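Local coordinates for RNA-binding protein RO60 (Deinococcus radiodurans, PDB 2NVO) that binds small RNAs that accumulate during recovery from ultraviolet irradiation and contributes to the ultraviolet resistance of the bacterium, at residues Pro97-Ala102 with Gly133-His138; Ala117-Ala122 with Gly150-Arg155; Ala125-Ala130 with Val157-Glu162. One frame throughout, in Å; residues are numbered along the deposited sequence.

Contact 1 of 3, residues Pro97-Ala102 with Gly133-His138; sequences PKADPA and GTMLLH
Ala99 and Met135 bring their CA atoms to 7.5 Å of each other, and Asp100 CA and His138 CA stand 7.7 Å apart, so the start of helix 100-112 meets the first turns of helix 133-143 in the HEAT-like helical stack of the TROVE domain. Two side-chain pairs make the contact, with no hydrogen bond between the segments. Met135 reaches over through its outer end: Ala99 CB lies 4.0 Å from Met135 SD, the usable measure of this packing, since the modelled Met135 methyl is too close to that CB to be trusted.

The polar pair is Asp100 with His138. The His138 ring is carried across the gap because its CG stands anti to the backbone N (chi1 -164°), which presents the CE1 edge to the carboxylate. Asp100 CG lies in the ring plane at that edge, yet the carboxylate is turned 84° against the ring. Neither nitrogen is close: Asp100 OD1 is 3.9 Å from His138 ND1, and Asp100 OD2 is 4.0 Å from His138 NE2. The carboxylate could favour positive charge on the imidazole, but Arg179, which touches the same histidine, would oppose that effect. Elsewhere the ring meets Phe142 and Leu103, and Val66 touches Asp100. The shortest approach of the polar pair is that of Asp100 OD2 to the carbon His138 CE1, 3.1 Å.

Contact 2 of 3, residues Ala117-Ala122 with Gly150-Arg155; sequences ADRKAA and GRLTRR
Leu152 fits its forked end against the aliphatic parts of Lys120 and Arg119, a small surface contact between helices 116-129 and 151-163 of the TROVE domain's HEAT-like stack. The CA atoms of Lys120 and Leu152 are 6.9 Å apart. Across that gap the Lys120 and Leu152 side chains cross at about a right angle, so the two methyls of the leucine straddle one carbon of the lysine: Lys120 CG is 3.4 Å from Leu152 CD1 and 3.6 Å from Leu152 CD2. The first of these is tighter than usual for two carbons. The leucine torsions (chi1 -87°, chi2 -154°) both lie some 25° from ideal staggering, which may reflect the close fit.

Leu152 CD1 also touches the root of the neighbouring arginine, with Arg119 CB at 3.9 Å. The closest approaches are to methylene groups of the two basic residues; Leu152 CD1 also sits near the edge of the Arg119 guanidinium, close to its plane. Lys120 bends at chi3 (-76°), and its ammonium end leads away from helix 151-163, while Arg119 NH1 is hydrogen-bonded to the backbone O of Ala113. Leu152 also touches Trp123 on helix 116-129, as does Thr153, whose OG1 is hydrogen-bonded to Lys111 NZ.

Gly150 occupies the N-cap position of helix 151-163. Its carbonyl O accepts the backbone N of Arg154 at 3.0 Å in the first helical turn, and the same Gly150 O receives a second, weak but nearly straight bond from Arg154 NE at 3.4 Å.

Contact 3 of 3, residues Ala125-Ala130 with Val157-Glu162; sequences ALPEVA and VANVYE
Leu126 and Val160 meet through branches set by their first torsions. With CG opposite the backbone N (chi1 -172°), Leu126 extends toward helix 151-163. Val160 has CG1 opposite its own N (chi1 173°), leaving CG2 beside that N, and CG2 is the branch that does the touching. Leu126 CD2 lies 3.6 Å from Val160 CG2, and Leu126 CG follows at 3.8 Å from the same methyl, which therefore rests on the isobutyl group along more than its tip.

Pro127 adds the second half. Its ring carbon CG is 4.1 Å from Val160 CG2, so one methyl is shared by leucine and proline. The same Pro127 CG comes within 3.6 Å of Asn159 ND2, where the amide-bearing chain crosses the proline at about a right angle; this is packing of a polar group on a ring carbon, with no hydrogen bond between the segments. Proline has no backbone N-H to give, consistent with the kink here in helix 116-129, and its CA comes to 4.9 Å from Val160 CA.

Over these short segments the helix axes approach to 8.8 Å and cross at -55°, a clearly inclined pairing in the TROVE domain's HEAT-like stack. Helix 133-143 packs on Leu126 through Leu136 and Phe139, helix 100-112 adds Leu106 to that leucine, and helix 184-191 packs on Val157 and Tyr161 of helix 151-163.

In the fold
The three contacts step outward through the TROVE domain: their centres lie about 13 Å (contact 1), 24 Å (contact 3) and 31 Å (contact 2) from the centre of the chain. Contacts 2 and 3 join the same two helices, 116-129 and 151-163, with centres 11 Å apart, and a salt bridge from Arg155 NH1 to Glu162 OE1 (2.8 Å) links them along helix 151-163. Contacts 1 and 3, with centres 12 Å apart, meet where Leu136 CD1 packs on Leu126 CD2 at 3.9 Å. Each contact has one segment in the region inferred by similarity to bind RNA; all three lie away from the calcium site of Ser372, Ser374 and Glu467.

Contact 1 of 3, residues Pro97-Ala102 with Gly133-His138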
loop_
_atom_site.group_PDB
_atom_site.type_symbol
_atom_site.label_atom_id
_atom_site.label_comp_id
_atom_site.label_asym_id
_atom_site.label_seq_id
_atom_site.Cartn_x
_atom_site.Cartn_y
_atom_site.Cartn_z
ATOM N N PRO A 97 -4.194 3.956 -2.558
ATOM C CA PRO A 97 -3.411 3.119 -1.642
ATOM C C PRO A 97 -4.204 2.822 -0.373
ATOM O O PRO A 97 -4.114 1.721 0.178
ATOM C CB PRO A 97 -2.212 4.006 -1.295
ATOM C CG PRO A 97 -2.090 4.932 -2.426
ATOM C CD PRO A 97 -3.447 5.144 -2.998
ATOM N N LYS A 98 -4.973 3.805 0.081
ATOM C CA LYS A 98 -5.733 3.669 1.315
ATOM C C LYS A 98 -7.207 3.994 1.121
ATOM O O LYS A 98 -7.561 4.896 0.373
ATOM C CB LYS A 98 -5.154 4.577 2.398
ATOM C CG LYS A 98 -3.865 4.070 3.008
ATOM C CD LYS A 98 -3.255 5.127 3.913
ATOM C CE LYS A 98 -2.617 4.493 5.139
ATOM N NZ LYS A 98 -1.724 5.439 5.870
ATOM N N ALA A 99 -8.056 3.260 1.828
ATOM C CA ALA A 99 -9.486 3.518 1.829
ATOM C C ALA A 99 -9.858 4.767 2.638
ATOM O O ALA A 99 -10.905 5.369 2.402
ATOM C CB ALA A 99 -10.224 2.299 2.354
ATOM N N ASP A 100 -8.986 5.166 3.567
ATOM C CA ASP A 100 -9.258 6.272 4.501
ATOM C C ASP A 100 -9.950 7.499 3.899
ATOM O O ASP A 100 -10.978 7.939 4.416
ATOM C CB ASP A 100 -7.969 6.739 5.199
ATOM C CG ASP A 100 -7.265 5.634 5.952
ATOM O OD1 ASP A 100 -7.359 4.452 5.554
ATOM O OD2 ASP A 100 -6.585 5.962 6.944
ATOM N N PRO A 101 -9.367 8.086 2.832
ATOM C CA PRO A 101 -9.943 9.322 2.282
ATOM C C PRO A 101 -11.363 9.117 1.733
ATOM O O PRO A 101 -12.191 10.023 1.852
ATOM C CB PRO A 101 -8.987 9.688 1.138
ATOM C CG PRO A 101 -7.681 9.041 1.511
ATOM C CD PRO A 101 -8.072 7.754 2.211
ATOM N N ALA A 102 -11.616 7.964 1.124
ATOM C CA ALA A 102 -12.933 7.659 0.569
ATOM C C ALA A 102 -13.946 7.423 1.685
ATOM O O ALA A 102 -15.120 7.794 1.563
ATOM C CB ALA A 102 -12.860 6.450 -0.355
ATOM N N GLY A 133 -14.415 -5.165 8.201
ATOM C CA GLY A 133 -14.872 -4.743 9.510
ATOM C C GLY A 133 -14.145 -3.491 9.977
ATOM O O GLY A 133 -14.768 -2.552 10.467
ATOM N N THR A 134 -12.826 -3.469 9.799
ATOM C CA THR A 134 -12.015 -2.317 10.202
ATOM C C THR A 134 -12.456 -1.052 9.484
ATOM O O THR A 134 -12.552 0.016 10.086
ATOM C CB THR A 134 -10.514 -2.540 9.894
ATOM O OG1 THR A 134 -10.098 -3.789 10.444
ATOM C CG2 THR A 134 -9.671 -1.420 10.485
ATOM N N MET A 135 -12.722 -1.170 8.188
ATOM C CA MET A 135 -13.108 -0.002 7.421
ATOM C C MET A 135 -14.437 0.574 7.905
ATOM O O MET A 135 -14.615 1.782 7.922
ATOM C CB MET A 135 -13.145 -0.315 5.931
ATOM C CG MET A 135 -11.774 -0.612 5.335
ATOM S SD MET A 135 -11.916 -1.113 3.592
ATOM C CE MET A 135 -12.645 0.325 2.885
ATOM N N LEU A 136 -15.353 -0.294 8.320
ATOM C CA LEU A 136 -16.624 0.165 8.885
ATOM C C LEU A 136 -16.415 0.905 10.209
ATOM O O LEU A 136 -17.056 1.916 10.463
ATOM C CB LEU A 136 -17.582 -0.996 9.119
ATOM C CG LEU A 136 -18.843 -0.590 9.890
ATOM C CD1 LEU A 136 -19.699 0.390 9.070
ATOM C CD2 LEU A 136 -19.646 -1.805 10.334
ATOM N N LEU A 137 -15.526 0.385 11.050
ATOM C CA LEU A 137 -15.275 1.025 12.342
ATOM C C LEU A 137 -14.540 2.341 12.137
ATOM O O LEU A 137 -14.687 3.275 12.925
ATOM C CB LEU A 137 -14.499 0.104 13.272
ATOM C CG LEU A 137 -15.260 -1.194 13.551
ATOM C CD1 LEU A 137 -14.458 -2.103 14.460
ATOM C CD2 LEU A 137 -16.683 -0.934 14.103
ATOM N N HIS A 138 -13.758 2.403 11.065
ATOM C CA HIS A 138 -12.998 3.597 10.718
ATOM C C HIS A 138 -13.953 4.653 10.176
ATOM O O HIS A 138 -13.856 5.835 10.499
ATOM C CB HIS A 138 -11.927 3.236 9.686
ATOM C CG HIS A 138 -10.854 4.268 9.536
ATOM N ND1 HIS A 138 -9.948 4.247 8.499
ATOM C CD2 HIS A 138 -10.554 5.359 10.277
ATOM C CE1 HIS A 138 -9.127 5.278 8.614
ATOM N NE2 HIS A 138 -9.474 5.968 9.687
#

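Contact 2 of 3, residues Ala117-Ala122 with Gly150-Arg155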
loop_
_atom_site.group_PDB
_atom_site.type_symbol
_atom_site.label_atom_id
_atom_site.label_comp_id
_atom_site.label_asym_id
_atom_site.label_seq_id
_atom_site.Cartn_x
_atom_site.Cartn_y
_atom_site.Cartn_z
ATOM N N ALA A 117 -31.635 12.855 -0.270
ATOM C CA ALA A 117 -31.362 11.845 -1.285
ATOM C C ALA A 117 -29.862 11.559 -1.380
ATOM O O ALA A 117 -29.448 10.449 -1.705
ATOM C CB ALA A 117 -31.902 12.297 -2.634
ATOM N N ASP A 118 -29.055 12.577 -1.105
ATOM C CA ASP A 118 -27.600 12.442 -1.158
ATOM C C ASP A 118 -27.058 11.737 0.091
ATOM O O ASP A 118 -26.291 10.784 -0.013
ATOM C CB ASP A 118 -26.945 13.811 -1.356
ATOM C CG ASP A 118 -27.128 14.345 -2.766
ATOM O OD1 ASP A 118 -27.245 13.531 -3.701
ATOM O OD2 ASP A 118 -27.145 15.578 -2.947
ATOM N N ARG A 119 -27.471 12.199 1.266
ATOM C CA ARG A 119 -27.147 11.501 2.502
ATOM C C ARG A 119 -27.551 10.035 2.412
ATOM O O ARG A 119 -26.855 9.155 2.913
ATOM C CB ARG A 119 -27.835 12.162 3.700
ATOM C CG ARG A 119 -27.348 13.569 4.001
ATOM C CD ARG A 119 -27.817 14.047 5.376
ATOM N NE ARG A 119 -29.274 14.003 5.513
ATOM C CZ ARG A 119 -30.073 15.064 5.424
ATOM N NH1 ARG A 119 -29.567 16.272 5.203
ATOM N NH2 ARG A 119 -31.386 14.917 5.563
ATOM N N LYS A 120 -28.681 9.774 1.768
ATOM C CA LYS A 120 -29.217 8.424 1.681
ATOM C C LYS A 120 -28.406 7.561 0.719
ATOM O O LYS A 120 -28.164 6.378 0.977
ATOM C CB LYS A 120 -30.697 8.458 1.259
ATOM C CG LYS A 120 -31.659 8.817 2.394
ATOM C CD LYS A 120 -33.134 8.670 1.987
ATOM C CE LYS A 120 -33.603 9.818 1.094
ATOM N NZ LYS A 120 -34.863 9.482 0.379
ATOM N N ALA A 121 -28.002 8.161 -0.395
ATOM C CA ALA A 121 -27.199 7.467 -1.396
ATOM C C ALA A 121 -25.817 7.111 -0.839
ATOM O O ALA A 121 -25.280 6.038 -1.125
ATOM C CB ALA A 121 -27.074 8.315 -2.653
ATOM N N ALA A 122 -25.249 8.010 -0.039
ATOM C CA ALA A 122 -23.984 7.725 0.634
ATOM C C ALA A 122 -24.134 6.497 1.527
ATOM O O ALA A 122 -23.370 5.543 1.417
ATOM C CB ALA A 122 -23.519 8.926 1.429
ATOM N N GLY A 150 -29.543 9.352 13.973
ATOM C CA GLY A 150 -30.879 9.479 13.425
ATOM C C GLY A 150 -31.259 8.227 12.659
ATOM O O GLY A 150 -30.480 7.274 12.581
ATOM N N ARG A 151 -32.455 8.229 12.083
ATOM C CA ARG A 151 -32.978 7.066 11.371
ATOM C C ARG A 151 -32.078 6.609 10.225
ATOM O O ARG A 151 -31.862 5.403 10.037
ATOM C CB ARG A 151 -34.382 7.348 10.853
ATOM N N LEU A 152 -31.575 7.564 9.449
ATOM C CA LEU A 152 -30.701 7.237 8.327
ATOM C C LEU A 152 -29.455 6.513 8.814
ATOM O O LEU A 152 -28.997 5.563 8.182
ATOM C CB LEU A 152 -30.289 8.489 7.555
ATOM C CG LEU A 152 -31.223 8.948 6.439
ATOM C CD1 LEU A 152 -30.430 9.729 5.414
ATOM C CD2 LEU A 152 -31.921 7.756 5.782
ATOM N N THR A 153 -28.918 6.969 9.946
ATOM C CA THR A 153 -27.715 6.375 10.512
ATOM C C THR A 153 -27.952 4.956 11.034
ATOM O O THR A 153 -27.220 4.035 10.680
ATOM C CB THR A 153 -27.102 7.264 11.610
ATOM O OG1 THR A 153 -26.714 8.521 11.039
ATOM C CG2 THR A 153 -25.870 6.587 12.216
ATOM N N ARG A 154 -28.969 4.772 11.874
ATOM C CA ARG A 154 -29.279 3.434 12.367
ATOM C C ARG A 154 -29.464 2.464 11.208
ATOM O O ARG A 154 -28.798 1.435 11.138
ATOM C CB ARG A 154 -30.528 3.442 13.252
ATOM C CG ARG A 154 -30.281 3.980 14.640
ATOM C CD ARG A 154 -31.585 4.257 15.374
ATOM N NE ARG A 154 -32.327 5.358 14.765
ATOM C CZ ARG A 154 -33.580 5.680 15.076
ATOM N NH1 ARG A 154 -34.240 4.975 15.990
ATOM N NH2 ARG A 154 -34.175 6.702 14.470
ATOM N N ARG A 155 -30.371 2.808 10.297
ATOM C CA ARG A 155 -30.629 1.982 9.122
ATOM C C ARG A 155 -29.375 1.756 8.276
ATOM O O ARG A 155 -29.065 0.628 7.915
ATOM C CB ARG A 155 -31.747 2.588 8.259
ATOM C CG ARG A 155 -33.151 2.263 8.760
ATOM C CD ARG A 155 -33.270 0.774 9.065
ATOM N NE ARG A 155 -32.589 -0.030 8.051
ATOM C CZ ARG A 155 -32.248 -1.307 8.208
ATOM N NH1 ARG A 155 -31.618 -1.954 7.235
ATOM N NH2 ARG A 155 -32.528 -1.935 9.342
#

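Contact 3 of 3, residues Ala125-Ala130 with Val157-Glu162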
loop_
_atom_site.group_PDB
_atom_site.type_symbol
_atom_site.label_atom_id
_atom_site.label_comp_id
_atom_site.label_asym_id
_atom_site.label_seq_id
_atom_site.Cartn_x
_atom_site.Cartn_y
_atom_site.Cartn_z
ATOM N N ALA A 125 -24.251 3.242 -0.248
ATOM C CA ALA A 125 -22.946 2.810 -0.750
ATOM C C ALA A 125 -22.022 2.279 0.350
ATOM O O ALA A 125 -21.034 1.612 0.053
ATOM C CB ALA A 125 -22.266 3.935 -1.504
ATOM N N LEU A 126 -22.339 2.560 1.614
ATOM C CA LEU A 126 -21.468 2.132 2.710
ATOM C C LEU A 126 -21.063 0.652 2.661
ATOM O O LEU A 126 -19.895 0.322 2.857
ATOM C CB LEU A 126 -22.067 2.481 4.077
ATOM C CG LEU A 126 -21.108 2.236 5.244
ATOM C CD1 LEU A 126 -19.840 3.093 5.095
ATOM C CD2 LEU A 126 -21.769 2.511 6.578
ATOM N N PRO A 127 -22.019 -0.253 2.406
ATOM C CA PRO A 127 -21.663 -1.678 2.354
ATOM C C PRO A 127 -20.594 -1.995 1.305
ATOM O O PRO A 127 -19.794 -2.910 1.494
ATOM C CB PRO A 127 -22.989 -2.353 1.982
ATOM C CG PRO A 127 -24.026 -1.413 2.472
ATOM C CD PRO A 127 -23.468 -0.045 2.257
ATOM N N GLU A 128 -20.575 -1.245 0.210
ATOM C CA GLU A 128 -19.568 -1.454 -0.821
ATOM C C GLU A 128 -18.228 -0.917 -0.358
ATOM O O GLU A 128 -17.207 -1.607 -0.436
ATOM C CB GLU A 128 -19.955 -0.752 -2.122
ATOM C CG GLU A 128 -19.100 -1.178 -3.305
ATOM C CD GLU A 128 -19.379 -0.371 -4.576
ATOM O OE1 GLU A 128 -20.351 0.415 -4.604
ATOM O OE2 GLU A 128 -18.614 -0.520 -5.551
ATOM N N VAL A 129 -18.249 0.320 0.129
ATOM C CA VAL A 129 -17.023 1.056 0.432
ATOM C C VAL A 129 -16.354 0.582 1.716
ATOM O O VAL A 129 -15.135 0.501 1.788
ATOM C CB VAL A 129 -17.277 2.576 0.506
ATOM C CG1 VAL A 129 -16.027 3.305 0.986
ATOM C CG2 VAL A 129 -17.708 3.110 -0.841
ATOM N N ALA A 130 -17.151 0.269 2.731
ATOM C CA ALA A 130 -16.618 -0.302 3.960
ATOM C C ALA A 130 -16.477 -1.815 3.834
ATOM O O ALA A 130 -17.194 -2.559 4.498
ATOM C CB ALA A 130 -17.514 0.055 5.149
ATOM N N VAL A 157 -26.141 1.882 8.999
ATOM C CA VAL A 157 -25.199 0.970 9.629
ATOM C C VAL A 157 -25.774 -0.449 9.682
ATOM O O VAL A 157 -25.089 -1.424 9.344
ATOM C CB VAL A 157 -24.809 1.446 11.043
ATOM C CG1 VAL A 157 -23.880 0.441 11.713
ATOM C CG2 VAL A 157 -24.164 2.832 10.987
ATOM N N ALA A 158 -27.034 -0.568 10.088
ATOM C CA ALA A 158 -27.687 -1.877 10.130
ATOM C C ALA A 158 -27.639 -2.556 8.764
ATOM O O ALA A 158 -27.427 -3.762 8.666
ATOM C CB ALA A 158 -29.142 -1.755 10.612
ATOM N N ASN A 159 -27.842 -1.781 7.707
ATOM C CA ASN A 159 -27.836 -2.337 6.356
ATOM C C ASN A 159 -26.498 -3.002 6.023
ATOM O O ASN A 159 -26.445 -4.003 5.303
ATOM C CB ASN A 159 -28.197 -1.270 5.335
ATOM C CG ASN A 159 -28.275 -1.812 3.921
ATOM O OD1 ASN A 159 -28.940 -2.824 3.648
ATOM N ND2 ASN A 159 -27.593 -1.141 3.010
ATOM N N VAL A 160 -25.419 -2.467 6.587
ATOM C CA VAL A 160 -24.104 -3.055 6.399
ATOM C C VAL A 160 -24.056 -4.493 6.908
ATOM O O VAL A 160 -23.565 -5.382 6.213
ATOM C CB VAL A 160 -22.990 -2.214 7.078
ATOM C CG1 VAL A 160 -21.661 -2.946 7.003
ATOM C CG2 VAL A 160 -22.885 -0.869 6.404
ATOM N N TYR A 161 -24.572 -4.725 8.113
ATOM C CA TYR A 161 -24.555 -6.064 8.699
ATOM C C TYR A 161 -25.578 -6.994 8.052
ATOM O O TYR A 161 -25.329 -8.185 7.882
ATOM C CB TYR A 161 -24.800 -5.994 10.204
ATOM C CG TYR A 161 -23.713 -5.255 10.955
ATOM C CD1 TYR A 161 -22.490 -5.862 11.224
ATOM C CD2 TYR A 161 -23.914 -3.954 11.398
ATOM C CE1 TYR A 161 -21.487 -5.183 11.925
ATOM C CE2 TYR A 161 -22.930 -3.269 12.087
ATOM C CZ TYR A 161 -21.718 -3.886 12.341
ATOM O OH TYR A 161 -20.741 -3.201 13.031
ATOM N N GLU A 162 -26.726 -6.440 7.687
ATOM C CA GLU A 162 -27.801 -7.244 7.100
ATOM C C GLU A 162 -27.478 -7.697 5.675
ATOM O O GLU A 162 -28.095 -8.635 5.153
ATOM C CB GLU A 162 -29.112 -6.462 7.144
ATOM C CG GLU A 162 -29.656 -6.301 8.554
ATOM C CD GLU A 162 -30.743 -5.260 8.640
ATOM O OE1 GLU A 162 -31.012 -4.614 7.608
ATOM O OE2 GLU A 162 -31.328 -5.087 9.738
#